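Local coordinates for protein carbohydrate deacetylase Agd3 (Neosartorya fumigata, PDB 6NWZ) that probably removes N-acetyl groups from the exopolysaccharide galactosaminogalactan, as a glycosylated carbohydrate esterase required for biofilm formation by the fungus, at residues D530-R533 with H534-G537; V590-T593 with H594-S598; F601-R604 with Y605-Q609. One frame throughout, in Å; residues are numbered along the deposited sequence.

Contact 1: residues D530-R533 with H534-G537. With ZN (zinc ion), chain I.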
ATOM      1  N   ASP A 530       2.723  -0.181  11.702  1.00 41.64           N
ATOM      2  CA  ASP A 530       1.511   0.081  10.939  1.00 34.29           C
ATOM      3  C   ASP A 530       1.816   0.286   9.459  1.00 34.28           C
ATOM      4  O   ASP A 530       1.060  -0.176   8.595  1.00 38.75           O
ATOM      5  CB  ASP A 530       0.794   1.290  11.527  1.00 39.87           C
ATOM      6  CG  ASP A 530      -0.515   1.557  10.852  1.00 66.26           C
ATOM      7  OD1 ASP A 530      -1.420   0.705  10.966  1.00 73.98           O
ATOM      8  OD2 ASP A 530      -0.631   2.611  10.197  1.00 88.62           O
ATOM      9  N   THR A 531       2.922   0.963   9.143  1.00 33.17           N
ATOM     10  CA  THR A 531       3.251   1.207   7.744  1.00 28.76           C
ATOM     11  C   THR A 531       3.765  -0.051   7.052  1.00 38.10           C
ATOM     12  O   THR A 531       3.528  -0.236   5.853  1.00 35.30           O
ATOM     13  CB  THR A 531       4.279   2.330   7.634  1.00 22.50           C
ATOM     14  OG1 THR A 531       3.836   3.453   8.405  1.00 29.88           O
ATOM     15  CG2 THR A 531       4.448   2.756   6.179  1.00 19.99           C
ATOM     16  N   MET A 532       4.472  -0.922   7.777  1.00 41.67           N
ATOM     17  CA  MET A 532       4.859  -2.204   7.196  1.00 32.52           C
ATOM     18  C   MET A 532       3.632  -3.039   6.849  1.00 37.19           C
ATOM     19  O   MET A 532       3.616  -3.741   5.831  1.00 27.23           O
ATOM     20  CB  MET A 532       5.772  -2.968   8.153  1.00 22.12           C
ATOM     21  CG  MET A 532       7.155  -2.358   8.333  1.00 37.44           C
ATOM     22  SD  MET A 532       8.058  -2.124   6.794  1.00 38.15           S
ATOM     23  CE  MET A 532       7.860  -0.362   6.526  1.00 43.10           C
ATOM     24  N   ARG A 533       2.593  -2.977   7.684  1.00 31.92           N
ATOM     25  CA  ARG A 533       1.359  -3.691   7.380  1.00 21.07           C
ATOM     26  C   ARG A 533       0.750  -3.203   6.072  1.00 29.15           C
ATOM     27  O   ARG A 533       0.223  -3.999   5.286  1.00 40.66           O
ATOM     28  CB  ARG A 533       0.371  -3.530   8.532  1.00 30.87           C
ATOM     29  CG  ARG A 533      -0.963  -4.198   8.300  1.00 28.88           C
ATOM     30  CD  ARG A 533      -1.848  -4.104   9.531  1.00 31.06           C
ATOM     31  NE  ARG A 533      -2.301  -2.745   9.829  1.00 29.65           N
ATOM     32  CZ  ARG A 533      -3.411  -2.205   9.330  1.00 41.55           C
ATOM     33  NH1 ARG A 533      -4.174  -2.901   8.495  1.00 44.15           N
ATOM     34  NH2 ARG A 533      -3.759  -0.967   9.661  1.00 45.49           N
ATOM     35  N   HIS A 534       0.817  -1.893   5.818  1.00 28.33           N
ATOM     36  CA  HIS A 534       0.315  -1.348   4.560  1.00 24.76           C
ATOM     37  C   HIS A 534       1.202  -1.755   3.391  1.00 31.45           C
ATOM     38  O   HIS A 534       0.714  -2.265   2.374  1.00 36.97           O
ATOM     39  CB  HIS A 534       0.226   0.176   4.648  1.00 26.53           C
ATOM     40  CG  HIS A 534      -0.672   0.669   5.738  1.00 30.36           C
ATOM     41  ND1 HIS A 534      -1.811  -0.003   6.126  1.00 37.17           N
ATOM     42  CD2 HIS A 534      -0.600   1.769   6.523  1.00 33.27           C
ATOM     43  CE1 HIS A 534      -2.403   0.663   7.101  1.00 33.68           C
ATOM     44  NE2 HIS A 534      -1.688   1.742   7.361  1.00 37.76           N
ATOM     45  N   LEU A 535       2.516  -1.537   3.523  1.00 22.62           N
ATOM     46  CA  LEU A 535       3.428  -1.757   2.406  1.00 27.92           C
ATOM     47  C   LEU A 535       3.576  -3.240   2.091  1.00 31.86           C
ATOM     48  O   LEU A 535       3.564  -3.635   0.918  1.00 25.36           O
ATOM     49  CB  LEU A 535       4.788  -1.128   2.712  1.00 33.34           C
ATOM     50  CG  LEU A 535       4.808   0.396   2.852  1.00 33.68           C
ATOM     51  CD1 LEU A 535       6.234   0.928   2.931  1.00 23.73           C
ATOM     52  CD2 LEU A 535       4.051   1.050   1.708  1.00 21.11           C
ATOM     53  N   LEU A 536       3.725  -4.079   3.117  1.00 26.29           N
ATOM     54  CA  LEU A 536       3.793  -5.515   2.880  1.00 31.99           C
ATOM     55  C   LEU A 536       2.445  -6.100   2.468  1.00 31.82           C
ATOM     56  O   LEU A 536       2.401  -7.237   1.985  1.00 26.37           O
ATOM     57  CB  LEU A 536       4.336  -6.224   4.125  1.00 28.94           C
ATOM     58  CG  LEU A 536       5.777  -5.834   4.478  1.00 23.28           C
ATOM     59  CD1 LEU A 536       6.278  -6.547   5.722  1.00 18.93           C
ATOM     60  CD2 LEU A 536       6.683  -6.128   3.299  1.00 24.97           C
ATOM     61  N   GLY A 537       1.356  -5.357   2.640  1.00 31.71           N
ATOM     62  CA  GLY A 537       0.069  -5.719   2.090  1.00 22.14           C
ATOM     63  C   GLY A 537      -0.158  -5.215   0.682  1.00 31.27           C
ATOM     64  O   GLY A 537      -1.264  -5.361   0.151  1.00 34.93           O
TER
HETATM   65 ZN    ZN I 910      -1.735   3.565   8.905  1.00 85.25          ZN
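Asp530 and His534, one helical turn apart on helix 520-536, hold a zinc ion between them in an i/i+4 Asp-His pair on the deacetylase domain. They are its protein ligands in this structure, at a site separate from that of Asp256, His388 and His392. The carboxylate gives the metal its OD2, with Asp530 OD2 1.9 Å from the zinc, while the imidazole gives the nitrogen at its far end, His534 NE2, at 2.4 Å. Asp530 sends CG anti to its own amide nitrogen (chi1 -176°), and this brings OD2 out beside the ring. The carboxylate and imidazole planes stand nearly perpendicular, 82° apart.

The second carboxylate oxygen is engaged by an arginine. Arg533 NH2 donates to Asp530 OD1 at 3.2 Å in a salt bridge that reaches the syn side of the oxygen and lies close to the guanidinium plane. Each oxygen of Asp530 thus has its own cationic partner, which probably limits rotation of the carboxylate. The bend of the arginine at chi3 (68°) also carries its NH2 to His534, where the CE1 corner of the tilted imidazole lies over one guanidinium face. Asp530 O lies over one face of the imidazole, and Trp492 stacks on the ring as well.

Backbone bonds are those of an alpha helix near its end: Leu535 N reaches Thr531 O at 2.9 Å, Leu536 N reaches Met532 O at 2.7 Å, and the bond from Gly537 N to Arg533 O is weak.

In the apolar packing, Thr531, Met532 and Leu536 touch helix 569-584, while Leu535 packs on Tyr543 of strand 542-546. The methyl of Thr531 runs alongside Leu535, and Met532 CE lies 4.2 Å from Leu535 CD1.

Contact 2: residues V590-T593 with H594-S598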
ATOM      1  N   VAL A 590       9.341   2.325  -5.249  1.00 33.43           N
ATOM      2  CA  VAL A 590       9.167   3.181  -6.414  1.00 35.66           C
ATOM      3  C   VAL A 590       8.145   4.256  -6.081  1.00 37.24           C
ATOM      4  O   VAL A 590       7.002   3.945  -5.726  1.00 34.02           O
ATOM      5  CB  VAL A 590       8.735   2.380  -7.649  1.00 23.47           C
ATOM      6  CG1 VAL A 590       8.580   3.305  -8.821  1.00 26.34           C
ATOM      7  CG2 VAL A 590       9.761   1.302  -7.953  1.00 31.00           C
ATOM      8  N   THR A 591       8.560   5.518  -6.186  1.00 41.48           N
ATOM      9  CA  THR A 591       7.657   6.651  -6.041  1.00 36.57           C
ATOM     10  C   THR A 591       7.126   7.038  -7.415  1.00 42.59           C
ATOM     11  O   THR A 591       7.892   7.120  -8.382  1.00 46.30           O
ATOM     12  CB  THR A 591       8.366   7.847  -5.394  1.00 25.92           C
ATOM     13  OG1 THR A 591       8.801   7.504  -4.074  1.00 34.84           O
ATOM     14  CG2 THR A 591       7.436   9.046  -5.308  1.00 27.47           C
ATOM     15  N   ILE A 592       5.812   7.252  -7.503  1.00 33.93           N
ATOM     16  CA  ILE A 592       5.178   7.735  -8.721  1.00 43.03           C
ATOM     17  C   ILE A 592       4.349   8.963  -8.375  1.00 35.93           C
ATOM     18  O   ILE A 592       3.945   9.165  -7.228  1.00 32.10           O
ATOM     19  CB  ILE A 592       4.305   6.658  -9.399  1.00 26.49           C
ATOM     20  CG1 ILE A 592       3.208   6.172  -8.453  1.00 32.79           C
ATOM     21  CG2 ILE A 592       5.155   5.488  -9.826  1.00 26.35           C
ATOM     22  CD1 ILE A 592       2.393   5.028  -9.013  1.00 26.88           C
ATOM     23  N   THR A 593       4.107   9.795  -9.387  1.00 32.76           N
ATOM     24  CA  THR A 593       3.350  11.017  -9.170  1.00 27.73           C
ATOM     25  C   THR A 593       1.896  10.696  -8.841  1.00 35.23           C
ATOM     26  O   THR A 593       1.401   9.593  -9.091  1.00 41.08           O
ATOM     27  CB  THR A 593       3.406  11.930 -10.396  1.00 28.98           C
ATOM     28  OG1 THR A 593       2.591  11.386 -11.440  1.00 36.70           O
ATOM     29  CG2 THR A 593       4.835  12.077 -10.887  1.00 28.76           C
ATOM     30  N   HIS A 594       1.215  11.685  -8.261  1.00 45.26           N
ATOM     31  CA  HIS A 594      -0.200  11.528  -7.953  1.00 43.91           C
ATOM     32  C   HIS A 594      -0.983  11.135  -9.197  1.00 46.16           C
ATOM     33  O   HIS A 594      -1.865  10.272  -9.142  1.00 37.27           O
ATOM     34  CB  HIS A 594      -0.741  12.826  -7.348  1.00 29.92           C
ATOM     35  CG  HIS A 594      -2.216  12.819  -7.094  1.00 34.47           C
ATOM     36  ND1 HIS A 594      -2.751  12.761  -5.826  1.00 33.12           N
ATOM     37  CD2 HIS A 594      -3.268  12.891  -7.944  1.00 32.36           C
ATOM     38  CE1 HIS A 594      -4.070  12.783  -5.906  1.00 44.82           C
ATOM     39  NE2 HIS A 594      -4.409  12.861  -7.180  1.00 32.97           N
ATOM     40  N   GLN A 595      -0.649  11.748 -10.338  1.00 49.44           N
ATOM     41  CA  GLN A 595      -1.307  11.416 -11.596  1.00 41.83           C
ATOM     42  C   GLN A 595      -1.057   9.964 -11.989  1.00 48.52           C
ATOM     43  O   GLN A 595      -1.988   9.253 -12.387  1.00 39.45           O
ATOM     44  CB  GLN A 595      -0.825  12.368 -12.689  1.00 34.00           C
ATOM     45  CG  GLN A 595      -1.479  12.167 -14.041  1.00 35.85           C
ATOM     46  CD  GLN A 595      -1.356  13.386 -14.937  1.00 42.09           C
ATOM     47  OE1 GLN A 595      -1.051  14.485 -14.472  1.00 57.39           O
ATOM     48  NE2 GLN A 595      -1.592  13.200 -16.229  1.00 41.66           N
ATOM     49  N   GLU A 596       0.195   9.506 -11.884  1.00 41.07           N
ATOM     50  CA  GLU A 596       0.499   8.109 -12.180  1.00 31.42           C
ATOM     51  C   GLU A 596      -0.179   7.178 -11.185  1.00 47.27           C
ATOM     52  O   GLU A 596      -0.675   6.108 -11.558  1.00 43.28           O
ATOM     53  CB  GLU A 596       2.012   7.878 -12.165  1.00 41.09           C
ATOM     54  CG  GLU A 596       2.771   8.510 -13.321  1.00 72.77           C
ATOM     55  CD  GLU A 596       4.278   8.370 -13.178  1.00 85.96           C
ATOM     56  OE1 GLU A 596       4.876   9.101 -12.356  1.00 76.12           O
ATOM     57  OE2 GLU A 596       4.861   7.521 -13.886  1.00 90.97           O
ATOM     58  N   MET A 597      -0.195   7.563  -9.908  1.00 46.12           N
ATOM     59  CA  MET A 597      -0.804   6.717  -8.890  1.00 39.22           C
ATOM     60  C   MET A 597      -2.296   6.551  -9.136  1.00 43.67           C
ATOM     61  O   MET A 597      -2.837   5.447  -8.999  1.00 46.16           O
ATOM     62  CB  MET A 597      -0.537   7.302  -7.506  1.00 28.59           C
ATOM     63  CG  MET A 597      -1.399   6.724  -6.405  1.00 27.82           C
ATOM     64  SD  MET A 597      -2.874   7.708  -6.086  1.00 41.72           S
ATOM     65  CE  MET A 597      -2.968   7.541  -4.300  1.00 56.94           C
ATOM     66  N   SER A 598      -2.977   7.639  -9.510  1.00 44.06           N
ATOM     67  CA  SER A 598      -4.397   7.540  -9.830  1.00 46.24           C
ATOM     68  C   SER A 598      -4.631   6.674 -11.061  1.00 43.60           C
ATOM     69  O   SER A 598      -5.639   5.963 -11.135  1.00 41.40           O
ATOM     70  CB  SER A 598      -4.987   8.936 -10.042  1.00 34.32           C
ATOM     71  OG  SER A 598      -6.370   8.854 -10.343  1.00 49.67           O
TER
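A capping box opens helix 594-607, with Thr593 as N-cap and Glu596 three residues on. Glu596 N donates to Thr593 OG1 at 3.1 Å, a nearly straight bond of 168°. In return the extended Glu596 side chain reaches back: Thr593 N donates a hydrogen bond to Glu596 OE1, also 3.1 Å away and straighter still, meeting the anti side of that oxygen and lying 34° out of the carboxylate plane. With chi1 of 73°, the hydroxyl of Thr593 sits between its own N and carbonyl carbon, turned to the first turn of the helix; the methyl CG2 comes to 3.3 Å from Glu596 OE1. The first turn closes with Met597 N donating to Thr593 O at 2.7 Å.

Just before the cap, Ile592 lays CD1 against the start of the helix, 4.0 Å from Met597 CB, and the two side chains cross at about a right angle. CB of His594 points away from the preceding segment, and ND1 is hydrogen-bonded to Gln253 NE2; its side chain is about 8 Å from that of the zinc ligand Asp255. Together these bonds and the Ile592-Met597 contact make a capping box with a hydrophobic staple at a helix N-terminus.

Contact 3: residues F601-R604 with Y605-Q609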
ATOM      1  N   PHE A 601      -4.356   2.956 -10.026  1.00 53.69           N
ATOM      2  CA  PHE A 601      -5.551   2.588  -9.275  1.00 48.90           C
ATOM      3  C   PHE A 601      -6.731   2.353 -10.209  1.00 46.23           C
ATOM      4  O   PHE A 601      -7.547   1.451  -9.980  1.00 39.20           O
ATOM      5  CB  PHE A 601      -5.889   3.668  -8.249  1.00 41.23           C
ATOM      6  CG  PHE A 601      -5.380   3.378  -6.868  1.00 36.03           C
ATOM      7  CD1 PHE A 601      -5.939   2.363  -6.108  1.00 31.11           C
ATOM      8  CD2 PHE A 601      -4.352   4.131  -6.321  1.00 35.90           C
ATOM      9  CE1 PHE A 601      -5.474   2.098  -4.828  1.00 36.03           C
ATOM     10  CE2 PHE A 601      -3.885   3.873  -5.044  1.00 28.59           C
ATOM     11  CZ  PHE A 601      -4.446   2.854  -4.296  1.00 34.77           C
ATOM     12  N   LEU A 602      -6.838   3.154 -11.271  1.00 43.64           N
ATOM     13  CA  LEU A 602      -7.909   2.951 -12.240  1.00 41.79           C
ATOM     14  C   LEU A 602      -7.678   1.688 -13.061  1.00 47.82           C
ATOM     15  O   LEU A 602      -8.608   0.900 -13.272  1.00 54.63           O
ATOM     16  CB  LEU A 602      -8.026   4.168 -13.153  1.00 39.62           C
ATOM     17  CG  LEU A 602      -9.247   4.183 -14.071  1.00 51.75           C
ATOM     18  CD1 LEU A 602     -10.531   4.313 -13.265  1.00 42.88           C
ATOM     19  CD2 LEU A 602      -9.122   5.313 -15.064  1.00 43.52           C
ATOM     20  N   ALA A 603      -6.445   1.477 -13.526  1.00 48.77           N
ATOM     21  CA  ALA A 603      -6.145   0.289 -14.319  1.00 42.79           C
ATOM     22  C   ALA A 603      -6.323  -0.983 -13.500  1.00 48.79           C
ATOM     23  O   ALA A 603      -6.830  -1.990 -14.010  1.00 55.79           O
ATOM     24  CB  ALA A 603      -4.726   0.378 -14.877  1.00 37.87           C
ATOM     25  N   ARG A 604      -5.904  -0.962 -12.233  1.00 46.76           N
ATOM     26  CA  ARG A 604      -6.147  -2.106 -11.359  1.00 42.13           C
ATOM     27  C   ARG A 604      -7.636  -2.395 -11.251  1.00 52.85           C
ATOM     28  O   ARG A 604      -8.070  -3.547 -11.363  1.00 55.71           O
ATOM     29  CB  ARG A 604      -5.553  -1.852  -9.975  1.00 33.45           C
ATOM     30  CG  ARG A 604      -6.021  -2.837  -8.910  1.00 34.04           C
ATOM     31  CD  ARG A 604      -5.525  -4.241  -9.213  1.00 34.20           C
ATOM     32  NE  ARG A 604      -6.314  -5.266  -8.537  1.00 37.10           N
ATOM     33  CZ  ARG A 604      -5.894  -5.971  -7.491  1.00 35.71           C
ATOM     34  NH1 ARG A 604      -4.684  -5.766  -6.992  1.00 39.22           N
ATOM     35  NH2 ARG A 604      -6.684  -6.885  -6.948  1.00 41.84           N
ATOM     36  N   TYR A 605      -8.437  -1.349 -11.046  1.00 58.05           N
ATOM     37  CA  TYR A 605      -9.876  -1.538 -10.916  1.00 50.92           C
ATOM     38  C   TYR A 605     -10.482  -2.069 -12.208  1.00 56.96           C
ATOM     39  O   TYR A 605     -11.397  -2.901 -12.176  1.00 67.79           O
ATOM     40  CB  TYR A 605     -10.537  -0.222 -10.506  1.00 39.65           C
ATOM     41  CG  TYR A 605     -12.040  -0.228 -10.639  1.00 56.22           C
ATOM     42  CD1 TYR A 605     -12.844  -0.770  -9.645  1.00 51.72           C
ATOM     43  CD2 TYR A 605     -12.659   0.310 -11.761  1.00 59.02           C
ATOM     44  CE1 TYR A 605     -14.222  -0.778  -9.767  1.00 50.16           C
ATOM     45  CE2 TYR A 605     -14.034   0.306 -11.892  1.00 50.25           C
ATOM     46  CZ  TYR A 605     -14.810  -0.238 -10.893  1.00 51.77           C
ATOM     47  OH  TYR A 605     -16.178  -0.239 -11.023  1.00 56.46           O
ATOM     48  N   GLN A 606      -9.979  -1.613 -13.357  1.00 54.13           N
ATOM     49  CA  GLN A 606     -10.600  -1.972 -14.628  1.00 44.11           C
ATOM     50  C   GLN A 606     -10.271  -3.403 -15.035  1.00 44.27           C
ATOM     51  O   GLN A 606     -11.170  -4.173 -15.391  1.00 45.93           O
ATOM     52  CB  GLN A 606     -10.177  -0.988 -15.714  1.00 44.90           C
ATOM     53  CG  GLN A 606     -10.878   0.355 -15.621  1.00 45.69           C
ATOM     54  CD  GLN A 606     -10.518   1.276 -16.764  1.00 60.74           C
ATOM     55  OE1 GLN A 606      -9.530   1.058 -17.466  1.00 72.45           O
ATOM     56  NE2 GLN A 606     -11.322   2.311 -16.964  1.00 67.12           N
ATOM     57  N   ARG A 607      -8.992  -3.786 -14.981  1.00 55.44           N
ATOM     58  CA  ARG A 607      -8.621  -5.147 -15.357  1.00 54.59           C
ATOM     59  C   ARG A 607      -9.212  -6.191 -14.420  1.00 47.54           C
ATOM     60  O   ARG A 607      -9.332  -7.356 -14.811  1.00 62.45           O
ATOM     61  CB  ARG A 607      -7.098  -5.299 -15.405  1.00 48.40           C
ATOM     62  CG  ARG A 607      -6.406  -5.174 -14.065  1.00 39.65           C
ATOM     63  CD  ARG A 607      -4.937  -5.537 -14.183  1.00 52.77           C
ATOM     64  NE  ARG A 607      -4.217  -5.283 -12.941  1.00 51.72           N
ATOM     65  CZ  ARG A 607      -3.599  -4.140 -12.663  1.00 44.37           C
ATOM     66  NH1 ARG A 607      -3.613  -3.151 -13.545  1.00 56.19           N
ATOM     67  NH2 ARG A 607      -2.972  -3.985 -11.508  1.00 32.78           N
ATOM     68  N   ASP A 608      -9.577  -5.808 -13.194  1.00 52.74           N
ATOM     69  CA  ASP A 608     -10.248  -6.743 -12.298  1.00 50.43           C
ATOM     70  C   ASP A 608     -11.673  -7.042 -12.748  1.00 45.37           C
ATOM     71  O   ASP A 608     -12.262  -8.024 -12.288  1.00 60.76           O
ATOM     72  CB  ASP A 608     -10.255  -6.200 -10.866  1.00 39.84           C
ATOM     73  CG  ASP A 608      -8.896  -6.299 -10.186  1.00 39.15           C
ATOM     74  OD1 ASP A 608      -7.954  -6.872 -10.778  1.00 44.62           O
ATOM     75  OD2 ASP A 608      -8.772  -5.798  -9.048  1.00 39.49           O
ATOM     76  N   GLN A 609     -12.237  -6.219 -13.629  1.00 45.42           N
ATOM     77  CA  GLN A 609     -13.569  -6.456 -14.170  1.00 47.95           C
ATOM     78  C   GLN A 609     -13.562  -7.333 -15.414  1.00 51.42           C
ATOM     79  O   GLN A 609     -14.637  -7.710 -15.891  1.00 60.31           O
ATOM     80  CB  GLN A 609     -14.256  -5.124 -14.501  1.00 49.20           C
ATOM     81  CG  GLN A 609     -14.117  -4.054 -13.428  1.00 47.66           C
ATOM     82  CD  GLN A 609     -14.729  -4.460 -12.103  1.00 49.66           C
ATOM     83  OE1 GLN A 609     -15.704  -5.212 -12.057  1.00 53.12           O
ATOM     84  NE2 GLN A 609     -14.156  -3.965 -11.013  1.00 45.15           N
TER
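Arg604 overlaps Arg607 one turn further on: the Arg607 guanidinium lies flat over the backbone of Arg604, with Arg604 CA 3.4 Å above its plane and over its centre. The two side chains cross at about a right angle. Arg607 NH2 touches the aliphatic CD of Arg604, while the charged nitrogens stay apart, 4.7 Å between Arg604 NE and Arg607 NH2. Arg607 reaches this place because its CG takes the position between N and C (chi1 67°) and the chain then runs extended to NE.

Arg604 itself bends at chi2 (66°) toward Asp608. Its NE donates to Asp608 OD2 at 2.6 Å, almost in the guanidinium plane and on the syn side of the oxygen, while a weaker bond runs from Arg604 NH2 to the same OD2 at 3.2 Å. The carboxylate is turned steeply to the guanidinium, 76° between planes, and both arginine nitrogens share the single oxygen OD2. Asp608 OD2 also accepts from Trp472, and Arg604 NH2 donates to Asn45 O.

On another flank Gln606 NE2 rests 4.0 Å from Leu602 CG, its OE1 held by Arg637. Gln609 NE2 bonds to Tyr605 O at 3.2 Å and lies over one face of the Tyr605 ring, near its rim. These i/i+3 and i/i+4 side-chain pairs join successive turns in the last part of alpha helix 594-607.

Overall arrangement
Contacts 2 and 3 share helix 594-607, contact 2 at its N-terminus and contact 3 at its C-terminal end, their centres about 15 Å apart. Contact 1 sits on a separate helix, 520-536, nearer the middle of the chain; its atoms come no closer than about 9 Å to contact 2 and about 8 Å to contact 3. It is also the most buried, with threonine, methionine and leucine side chains packing on another side of the helix from the metal. Contacts 1 and 3 both hold an arginine-aspartate salt bridge, but in contact 1 the aspartate also binds zinc. Contact 2 rests instead on a neutral hydroxyl and a carboxylate bonding to backbone N-H groups.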